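Local coordinates for transcriptional regulator, TetR family (Legionella pneumophila subsp. pneumophila str. Philadelphia 1, PDB 3ON4), which probably binds DNA and regulates transcription as a dimeric, all-helical member of the TetR family, at residues N29-K34 against P52-L57. Sequence-based numbering, arbitrary orientation.
Sequences NAFSFK and PSKEDL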
ATOM      1  N   ASN A  29       0.599  13.873   0.852  1.00 13.30           N
ATOM      2  CA  ASN A  29      -0.485  14.806   1.178  1.00 14.75           C
ATOM      3  C   ASN A  29      -0.587  15.142   2.687  1.00 16.12           C
ATOM      4  O   ASN A  29      -1.536  15.797   3.134  1.00 17.71           O
ATOM      5  CB  ASN A  29      -1.821  14.259   0.670  1.00 14.31           C
ATOM      6  CG  ASN A  29      -1.872  14.174  -0.850  1.00 14.81           C
ATOM      7  OD1 ASN A  29      -1.433  15.104  -1.545  1.00 15.41           O
ATOM      8  ND2 ASN A  29      -2.415  13.071  -1.371  1.00 12.64           N
ATOM      9  N   ALA A  30       0.389  14.664   3.458  1.00 16.09           N
ATOM     10  CA  ALA A  30       0.434  14.893   4.882  1.00 18.20           C
ATOM     11  C   ALA A  30       1.743  15.543   5.337  1.00 19.48           C
ATOM     12  O   ALA A  30       2.115  15.418   6.506  1.00 22.71           O
ATOM     13  CB  ALA A  30       0.252  13.564   5.609  1.00 18.42           C
ATOM     14  N   PHE A  31       2.473  16.207   4.447  1.00 18.31           N
ATOM     15  CA  PHE A  31       3.545  17.083   4.898  1.00 18.44           C
ATOM     16  C   PHE A  31       3.491  18.359   4.081  1.00 18.11           C
ATOM     17  O   PHE A  31       2.874  18.399   3.014  1.00 17.51           O
ATOM     18  CB  PHE A  31       4.913  16.428   4.751  1.00 17.21           C
ATOM     19  CG  PHE A  31       5.505  16.597   3.378  1.00 19.00           C
ATOM     20  CD1 PHE A  31       5.094  15.797   2.332  1.00 17.99           C
ATOM     21  CD2 PHE A  31       6.439  17.600   3.130  1.00 21.90           C
ATOM     22  CE1 PHE A  31       5.606  15.972   1.042  1.00 20.19           C
ATOM     23  CE2 PHE A  31       6.946  17.801   1.834  1.00 22.94           C
ATOM     24  CZ  PHE A  31       6.541  16.975   0.800  1.00 21.88           C
ATOM     25  N   SER A  32       4.148  19.392   4.581  1.00 17.99           N
ATOM     26  CA  SER A  32       4.196  20.691   3.921  1.00 19.63           C
ATOM     27  C   SER A  32       5.627  21.225   3.934  1.00 18.48           C
ATOM     28  O   SER A  32       6.458  20.766   4.693  1.00 17.14           O
ATOM     29  CB  SER A  32       3.286  21.679   4.649  1.00 22.49           C
ATOM     30  OG  SER A  32       3.859  22.059   5.892  1.00 24.63           O
ATOM     31  N   PHE A  33       5.898  22.224   3.118  1.00 19.29           N
ATOM     32  CA  PHE A  33       7.196  22.918   3.178  1.00 19.75           C
ATOM     33  C   PHE A  33       7.491  23.461   4.574  1.00 20.58           C
ATOM     34  O   PHE A  33       8.636  23.446   5.030  1.00 20.11           O
ATOM     35  CB  PHE A  33       7.208  24.066   2.187  1.00 21.18           C
ATOM     36  CG  PHE A  33       7.502  23.646   0.772  1.00 21.86           C
ATOM     37  CD1 PHE A  33       7.376  22.315   0.363  1.00 21.98           C
ATOM     38  CD2 PHE A  33       7.906  24.593  -0.158  1.00 24.31           C
ATOM     39  CE1 PHE A  33       7.643  21.948  -0.947  1.00 20.96           C
ATOM     40  CE2 PHE A  33       8.183  24.220  -1.467  1.00 26.34           C
ATOM     41  CZ  PHE A  33       8.042  22.899  -1.860  1.00 22.80           C
ATOM     42  N   LYS A  34       6.456  23.947   5.250  1.00 21.99           N
ATOM     43  CA  LYS A  34       6.624  24.449   6.622  1.00 23.62           C
ATOM     44  C   LYS A  34       7.131  23.353   7.577  1.00 22.42           C
ATOM     45  O   LYS A  34       7.950  23.623   8.440  1.00 23.16           O
ATOM     46  CB  LYS A  34       5.300  25.004   7.142  1.00 25.81           C
ATOM     47  CG  LYS A  34       5.365  25.528   8.553  1.00 30.91           C
ATOM     48  CD  LYS A  34       6.313  26.711   8.680  1.00 33.10           C
ATOM     49  CE  LYS A  34       6.081  27.463   9.983  1.00 36.15           C
ATOM     50  NZ  LYS A  34       6.997  28.609  10.040  1.00 36.93           N
ATOM     51  N   PRO A  52      10.093  25.375  -6.474  1.00 24.96           N
ATOM     52  CA  PRO A  52       9.055  26.411  -6.497  1.00 25.63           C
ATOM     53  C   PRO A  52       7.675  25.903  -6.092  1.00 25.05           C
ATOM     54  O   PRO A  52       6.903  26.631  -5.462  1.00 26.04           O
ATOM     55  CB  PRO A  52       9.072  26.907  -7.953  1.00 27.51           C
ATOM     56  CG  PRO A  52      10.435  26.634  -8.422  1.00 29.24           C
ATOM     57  CD  PRO A  52      10.927  25.405  -7.682  1.00 26.73           C
ATOM     58  N   SER A  53       7.372  24.655  -6.438  1.00 23.59           N
ATOM     59  CA  SER A  53       6.109  24.049  -6.072  1.00 23.14           C
ATOM     60  C   SER A  53       6.366  22.770  -5.305  1.00 21.46           C
ATOM     61  O   SER A  53       7.419  22.161  -5.435  1.00 21.06           O
ATOM     62  CB  SER A  53       5.282  23.765  -7.325  1.00 23.56           C
ATOM     63  OG  SER A  53       5.854  22.708  -8.062  1.00 24.01           O
ATOM     64  N   LYS A  54       5.395  22.346  -4.518  1.00 21.02           N
ATOM     65  CA  LYS A  54       5.503  21.035  -3.869  1.00 19.92           C
ATOM     66  C   LYS A  54       5.762  19.946  -4.908  1.00 19.19           C
ATOM     67  O   LYS A  54       6.550  19.034  -4.647  1.00 18.04           O
ATOM     68  CB  LYS A  54       4.249  20.717  -3.079  1.00 21.03           C
ATOM     69  CG  LYS A  54       4.353  19.546  -2.126  1.00 20.99           C
ATOM     70  CD  LYS A  54       3.046  19.404  -1.378  1.00 22.65           C
ATOM     71  CE  LYS A  54       3.072  18.270  -0.420  1.00 20.46           C
ATOM     72  NZ  LYS A  54       1.808  18.138   0.380  1.00 19.44           N
ATOM     73  N   GLU A  55       5.116  20.051  -6.077  1.00 18.01           N
ATOM     74  CA  GLU A  55       5.309  19.087  -7.166  1.00 18.58           C
ATOM     75  C   GLU A  55       6.777  18.911  -7.540  1.00 18.07           C
ATOM     76  O   GLU A  55       7.239  17.774  -7.733  1.00 17.00           O
ATOM     77  CB  GLU A  55       4.506  19.504  -8.408  1.00 20.05           C
ATOM     78  CG  GLU A  55       4.734  18.677  -9.677  1.00 22.07           C
ATOM     79  CD  GLU A  55       3.850  19.118 -10.854  1.00 24.66           C
ATOM     80  OE1 GLU A  55       2.897  19.926 -10.677  1.00 26.78           O
ATOM     81  OE2 GLU A  55       4.106  18.644 -11.971  1.00 27.68           O
ATOM     82  N   ASP A  56       7.492  20.025  -7.659  1.00 17.69           N
ATOM     83  CA  ASP A  56       8.917  19.987  -7.982  1.00 18.69           C
ATOM     84  C   ASP A  56       9.718  19.162  -6.982  1.00 18.69           C
ATOM     85  O   ASP A  56      10.631  18.426  -7.368  1.00 18.72           O
ATOM     86  CB  ASP A  56       9.496  21.395  -8.062  1.00 19.91           C
ATOM     87  CG  ASP A  56       8.917  22.201  -9.215  1.00 23.34           C
ATOM     88  OD1 ASP A  56       8.913  21.708 -10.344  1.00 25.45           O
ATOM     89  OD2 ASP A  56       8.479  23.334  -8.983  1.00 25.90           O
ATOM     90  N   LEU A  57       9.369  19.295  -5.700  1.00 17.64           N
ATOM     91  CA  LEU A  57      10.050  18.546  -4.651  1.00 17.31           C
ATOM     92  C   LEU A  57       9.667  17.075  -4.770  1.00 16.72           C
ATOM     93  O   LEU A  57      10.548  16.207  -4.705  1.00 17.26           O
ATOM     94  CB  LEU A  57       9.715  19.094  -3.265  1.00 17.59           C
ATOM     95  CG  LEU A  57      10.268  18.323  -2.064  1.00 15.53           C
ATOM     96  CD1 LEU A  57      11.797  18.242  -2.145  1.00 17.35           C
ATOM     97  CD2 LEU A  57       9.823  18.997  -0.747  1.00 17.68           C
TER
HETATM   98  O   HOH W   1      -0.476  17.748  -0.951  1.00 20.01           O
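Phe31 and Phe33 meet Lys54 and Leu57 where the loop and first turn of helix 33-40, the first helix of the predicted helix-turn-helix, pack on the start of helix 54-77, the long helix that follows the motif in this TetR-type DNA-binding domain. The tight part is mostly apolar. Leu57 CD2 touches both rings, 3.7 Å from Phe33 CE1 and, at the edge of the Phe31 ring near its plane, 4.0 Å from Phe31 CE2; Ile36 and helix 11-26 continue this core. Phe33 CE1 also lies 3.7 Å from Lys54 CA, and Phe33 CZ 3.7 Å from Ser53 O, which sits at the ring edge. Ser53 N-caps helix 54-77 and forms a capping box with Asp56.

The partly exposed side is polar, with less side-chain packing. With CG anti to the backbone N (chi1 -167°) and the chain extended beyond it, Lys54 runs across a face of Phe31, its CE 4.1 Å from the ring centroid in a CH-pi contact and NZ 4.7 Å from it in a cation-pi contact. Three bonds hold the ammonium: Tyr28 O accepts from NZ, a water bridges NZ to Asn29 OD1, whose ND2 is hydrogen-bonded to Ser118 OG, and NZ donates to Phe31 O at 2.9 Å, nearly in line with the carbonyl bond (C=O...N angle 169°).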